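Local coordinates for glutathione peroxidase (Schistosoma mansoni, PDB 2WGR), which catalyses the reduction of hydrogen peroxide by two molecules of glutathione, giving glutathione disulfide and water, at residues K119-G124 / G143-R148; V33-N38 / F134-V139. One frame throughout, in Å; residues are numbered along the deposited sequence. Where two conformers were deposited one is given.

Interaction 1: K119-G124 / G143-R148; sequences KSRQHG and GQPVKR. With POP (pyrophosphate 2-), chain B.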
# COMPACT_ATOMS: atom_id res chain seq x y z
N LYS A 119 5.19 -1.63 -10.47
CA LYS A 119 6.60 -1.49 -10.78
C LYS A 119 6.86 -1.20 -12.26
O LYS A 119 7.83 -0.48 -12.60
CB LYS A 119 7.35 -2.75 -10.34
CG LYS A 119 7.39 -2.94 -8.82
CD LYS A 119 8.27 -4.12 -8.41
CE LYS A 119 7.82 -5.45 -8.99
NZ LYS A 119 8.81 -6.46 -8.56
N SER A 120 6.03 -1.74 -13.15
CA SER A 120 6.19 -1.45 -14.57
C SER A 120 5.91 0.03 -14.83
O SER A 120 6.65 0.70 -15.55
CB SER A 120 5.29 -2.35 -15.41
OG SER A 120 5.57 -2.18 -16.79
N ARG A 121 4.85 0.54 -14.20
CA ARG A 121 4.37 1.91 -14.43
C ARG A 121 5.19 2.97 -13.74
O ARG A 121 5.28 4.08 -14.23
CB ARG A 121 2.89 2.04 -14.00
CG ARG A 121 1.91 1.31 -14.94
CD ARG A 121 1.79 1.95 -16.32
NE ARG A 121 1.22 3.30 -16.19
CZ ARG A 121 -0.09 3.56 -16.20
NH1 ARG A 121 -0.98 2.61 -16.44
NH2 ARG A 121 -0.51 4.82 -16.01
N GLN A 122 5.82 2.62 -12.63
CA GLN A 122 6.64 3.57 -11.90
C GLN A 122 7.94 2.88 -11.55
O GLN A 122 8.00 2.11 -10.59
CB GLN A 122 5.92 4.06 -10.64
CG GLN A 122 4.66 4.92 -10.97
CD GLN A 122 4.99 6.23 -11.68
OE1 GLN A 122 4.19 6.72 -12.49
NE2 GLN A 122 6.14 6.80 -11.38
N HIS A 123 8.95 3.10 -12.38
CA HIS A 123 10.23 2.39 -12.23
C HIS A 123 11.02 2.80 -11.01
O HIS A 123 10.89 3.91 -10.50
CB HIS A 123 11.10 2.56 -13.49
CG HIS A 123 10.55 1.87 -14.69
ND1 HIS A 123 10.99 2.15 -15.97
CD2 HIS A 123 9.58 0.93 -14.83
CE1 HIS A 123 10.33 1.39 -16.84
NE2 HIS A 123 9.46 0.65 -16.17
N GLY A 124 11.87 1.89 -10.55
CA GLY A 124 12.70 2.14 -9.38
C GLY A 124 14.03 2.69 -9.84
O GLY A 124 14.32 2.79 -11.05
N GLY A 143 -7.18 5.22 -11.49
CA GLY A 143 -6.50 3.93 -11.26
C GLY A 143 -5.10 3.89 -11.85
O GLY A 143 -4.51 2.81 -11.99
N GLN A 144 -4.56 5.06 -12.18
CA GLN A 144 -3.24 5.14 -12.79
C GLN A 144 -2.13 5.36 -11.75
O GLN A 144 -2.19 6.36 -11.01
CB GLN A 144 -3.18 6.27 -13.81
CG GLN A 144 -4.30 6.26 -14.89
CD GLN A 144 -4.33 4.97 -15.63
OE1 GLN A 144 -3.32 4.55 -16.27
NE2 GLN A 144 -5.51 4.31 -15.62
N PRO A 145 -1.11 4.47 -11.70
CA PRO A 145 0.02 4.73 -10.79
C PRO A 145 0.81 5.94 -11.32
O PRO A 145 1.22 5.95 -12.50
CB PRO A 145 0.87 3.44 -10.88
CG PRO A 145 -0.09 2.39 -11.44
CD PRO A 145 -1.00 3.18 -12.39
N VAL A 146 0.98 6.97 -10.49
CA VAL A 146 1.59 8.23 -10.91
C VAL A 146 2.88 8.63 -10.17
O VAL A 146 3.62 9.48 -10.66
CB VAL A 146 0.59 9.43 -10.85
CG1 VAL A 146 -0.48 9.26 -11.94
CG2 VAL A 146 -0.05 9.56 -9.48
N LYS A 147 3.14 7.98 -9.05
CA LYS A 147 4.36 8.25 -8.27
C LYS A 147 4.77 7.06 -7.42
O LYS A 147 3.92 6.27 -7.00
CB LYS A 147 4.23 9.51 -7.40
CG LYS A 147 5.62 10.13 -7.08
CD LYS A 147 5.58 11.67 -6.97
CE LYS A 147 6.84 12.21 -6.28
NZ LYS A 147 6.70 13.66 -5.87
N ARG A 148 6.08 6.95 -7.19
CA ARG A 148 6.64 5.90 -6.36
C ARG A 148 7.58 6.59 -5.38
O ARG A 148 8.26 7.54 -5.77
CB ARG A 148 7.44 4.98 -7.25
CG ARG A 148 8.11 3.85 -6.48
CD ARG A 148 8.68 2.87 -7.47
NE ARG A 148 9.57 1.88 -6.84
CZ ARG A 148 9.98 0.76 -7.43
NH1 ARG A 148 9.51 0.41 -8.62
NH2 ARG A 148 10.83 -0.05 -6.80
P1 POP B . 12.96 3.49 -5.10
O1 POP B . 13.58 2.41 -5.98
O2 POP B . 14.01 4.57 -4.95
O3 POP B . 11.75 4.12 -5.77
O POP B . 12.57 2.75 -3.71
P2 POP B . 11.35 1.74 -3.97
O4 POP B . 11.37 0.54 -3.08
O5 POP B . 10.06 2.56 -3.89
O6 POP B . 11.55 1.28 -5.39
O HOH W 1 0.39 7.34 -14.96

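Interaction 2: V33-N38 / F134-V139; sequences VCLIVN and FSKFLV. With POP (pyrophosphate 2-), chain B.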
# COMPACT_ATOMS: atom_id res chain seq x y z
N VAL A 33 -8.38 8.24 -4.51
CA VAL A 33 -6.91 8.30 -4.60
C VAL A 33 -6.39 7.20 -3.66
O VAL A 33 -6.76 7.15 -2.48
CB VAL A 33 -6.38 9.69 -4.14
CG1 VAL A 33 -4.84 9.67 -3.99
CG2 VAL A 33 -6.83 10.76 -5.12
N CYS A 34 -5.57 6.30 -4.19
CA CYS A 34 -5.02 5.19 -3.39
C CYS A 34 -3.54 5.36 -3.11
O CYS A 34 -2.76 5.77 -4.00
CB CYS A 34 -5.19 3.86 -4.11
SG CYS A 34 -6.92 3.37 -4.37
N LEU A 35 -3.17 5.04 -1.88
CA LEU A 35 -1.78 4.97 -1.45
C LEU A 35 -1.50 3.52 -1.11
O LEU A 35 -2.05 2.98 -0.14
CB LEU A 35 -1.55 5.90 -0.24
CG LEU A 35 -0.09 5.93 0.23
CD1 LEU A 35 0.78 6.55 -0.82
CD2 LEU A 35 0.03 6.72 1.53
N ILE A 36 -0.65 2.89 -1.94
CA ILE A 36 -0.39 1.45 -1.81
C ILE A 36 0.96 1.23 -1.15
O ILE A 36 1.98 1.69 -1.66
CB ILE A 36 -0.50 0.76 -3.17
CG1 ILE A 36 -1.93 1.00 -3.73
CG2 ILE A 36 -0.13 -0.74 -3.04
CD1 ILE A 36 -2.20 0.38 -5.10
N VAL A 37 0.95 0.53 -0.02
CA VAL A 37 2.12 0.41 0.85
C VAL A 37 2.38 -1.07 1.17
O VAL A 37 1.47 -1.77 1.59
CB VAL A 37 1.88 1.16 2.18
CG1 VAL A 37 3.17 1.19 3.02
CG2 VAL A 37 1.37 2.58 1.93
N ASN A 38 3.61 -1.54 0.97
CA ASN A 38 3.98 -2.87 1.49
C ASN A 38 4.42 -2.73 2.93
O ASN A 38 5.20 -1.86 3.23
CB ASN A 38 5.05 -3.59 0.64
CG ASN A 38 6.36 -2.82 0.54
OD1 ASN A 38 6.40 -1.69 0.02
ND2 ASN A 38 7.45 -3.42 1.06
N PHE A 134 7.76 -0.84 3.47
CA PHE A 134 7.11 0.47 3.47
C PHE A 134 7.50 1.37 2.28
O PHE A 134 7.54 2.58 2.43
CB PHE A 134 7.28 1.20 4.82
CG PHE A 134 6.70 0.44 6.00
CD1 PHE A 134 5.34 0.41 6.20
CD2 PHE A 134 7.54 -0.26 6.89
CE1 PHE A 134 4.76 -0.31 7.29
CE2 PHE A 134 7.01 -0.96 7.96
CZ PHE A 134 5.61 -1.00 8.17
N SER A 135 7.67 0.78 1.09
CA SER A 135 7.69 1.61 -0.11
C SER A 135 6.25 2.00 -0.41
O SER A 135 5.32 1.30 -0.02
CB SER A 135 8.20 0.79 -1.29
OG SER A 135 9.51 0.34 -0.96
N LYS A 136 6.07 3.11 -1.12
CA LYS A 136 4.71 3.63 -1.38
C LYS A 136 4.53 3.91 -2.86
O LYS A 136 5.42 4.44 -3.54
CB LYS A 136 4.46 4.94 -0.61
CG LYS A 136 4.45 4.80 0.94
CD LYS A 136 5.85 5.12 1.58
CE LYS A 136 5.73 4.90 3.09
NZ LYS A 136 7.08 4.90 3.76
N PHE A 137 3.34 3.57 -3.36
CA PHE A 137 2.90 4.02 -4.68
C PHE A 137 1.63 4.87 -4.55
O PHE A 137 0.72 4.51 -3.82
CB PHE A 137 2.57 2.85 -5.62
CG PHE A 137 3.77 2.02 -6.01
CD1 PHE A 137 4.43 2.26 -7.23
CD2 PHE A 137 4.24 1.02 -5.16
CE1 PHE A 137 5.54 1.51 -7.59
CE2 PHE A 137 5.37 0.27 -5.48
CZ PHE A 137 6.02 0.51 -6.71
N LEU A 138 1.59 5.97 -5.29
CA LEU A 138 0.38 6.80 -5.35
C LEU A 138 -0.38 6.52 -6.66
O LEU A 138 0.22 6.50 -7.76
CB LEU A 138 0.79 8.27 -5.28
CG LEU A 138 -0.30 9.32 -5.15
CD1 LEU A 138 -1.19 9.05 -3.93
CD2 LEU A 138 0.39 10.70 -5.05
N VAL A 139 -1.71 6.37 -6.55
CA VAL A 139 -2.55 5.98 -7.68
C VAL A 139 -3.69 7.00 -7.76
O VAL A 139 -4.35 7.32 -6.74
CB VAL A 139 -3.10 4.54 -7.45
CG1 VAL A 139 -3.93 4.07 -8.62
CG2 VAL A 139 -1.94 3.55 -7.23
P1 POP B . 12.96 3.49 -5.10
O1 POP B . 13.58 2.41 -5.98
O2 POP B . 14.01 4.57 -4.95
O3 POP B . 11.75 4.12 -5.77
O POP B . 12.57 2.75 -3.71
P2 POP B . 11.35 1.74 -3.97
O4 POP B . 11.37 0.54 -3.08
O5 POP B . 10.06 2.56 -3.89
O6 POP B . 11.55 1.28 -5.39
O HOH W 2 4.36 -0.40 -2.00

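Interaction 1: K119-G124 / G143-R148
Arg121 and Gln144 meet end-on: NH1 and NH2 of the guanidinium both donate to Gln144 OE1, at 3.0 and 2.8 Å respectively. The oxygen lies almost exactly in the guanidinium plane, while the amide plane is turned 29° from it. Arg121 gets there by bending at both chi2 and chi3, which brings the guanidinium over Pro145. One face of the guanidinium then rests on that proline, with Pro145 CD 3.9 Å above its centre, and a water links Arg121 NH2 to Pro145 O.

Gln122 is where the chain leaves the end of helix 113-121, and its carbonyl oxygen takes a 3.0 Å bond from Arg148 NH1, in the carbonyl plane. Arg148 is stretched out, CG anti to the backbone N (chi1 179°), and so carries its guanidinium from the edge strand past Gln122 O to the pyrophosphate, where Arg148 NE donates to POP O5 at 3.1 Å. Gly124 CA sits over one face of this group, 3.6 Å above the plane. Farther out, Asn128 O bonds Arg148 NH2, and Val146 and Lys147 both face Leu138 in a classic beta bulge just before Arg148. With Gln122 O on the side far from the anion, the bond to that carbonyl and the contact with pyrophosphate restrict the rotation of the guanidinium, as suits a pocket lined for phosphate.

Interaction 2: V33-N38 / F134-V139
Asn38 meets the 134-139 segment through backbone and side chain. From CB, with CG lodged between the backbone N and the carbonyl carbon (chi1 60°), the side chain turns to Phe134 and Ser135: CG lies 3.8 Å from Phe134 N, and OD1 takes a weak bond from Ser135 N at 3.0 Å. The other branch, ND2, donates to Trp132 O. Asn38 O accepts from Phe134 N at 2.8 Å. Strand 33-39, the central one of the mixed sheet in this thioredoxin-like fold, and its neighbour 136-139 run antiparallel, 163° between their directions. Ile36 and Phe137 form a hydrogen-bonded pair, with Ile36 N to Phe137 O at 2.8 Å, nearly straight (173°); Cys34 and Val139 pair likewise. On the Ile36 side, Ile36 CD1 reaches Val139 CG2 at 3.8 Å, and helix 113-121 packs there through Leu118. On the face of Leu35 and Leu138, Val33 CG1 reaches Leu138 CD1 at 3.7 Å beneath helix 159-166. Val37 CG1 meets the ring edge of Phe134, whose side chain lies about 4 Å from that of Ser43, the changed residue at the probable active site. In one of its two conformers Ser135 OG donates to POP O4 at 2.8 Å.

Overall arrangement
Interaction 2 lies in the core, about 4 Å from the centre of the chain, whereas interaction 1 sits near the surface, 12 Å out. They share one sheet: strand 136-139 is flanked by 33-39 and by the outermost strand 145-149, and main-chain bonds of Leu138 with Val146 and Lys147 probably join the two contacts. Inside, regular strand pairing and aliphatic side chains prevail; outside, a helix end meets the edge strand through two guanidinium groups, one side-chain amide, a main-chain carbonyl and a proline. The two converge on the pyrophosphate, to which interaction 1 gives a charged side chain and interaction 2 a hydroxyl, in one conformer of Ser135, with Thr125 and Lys131 adding further bonds.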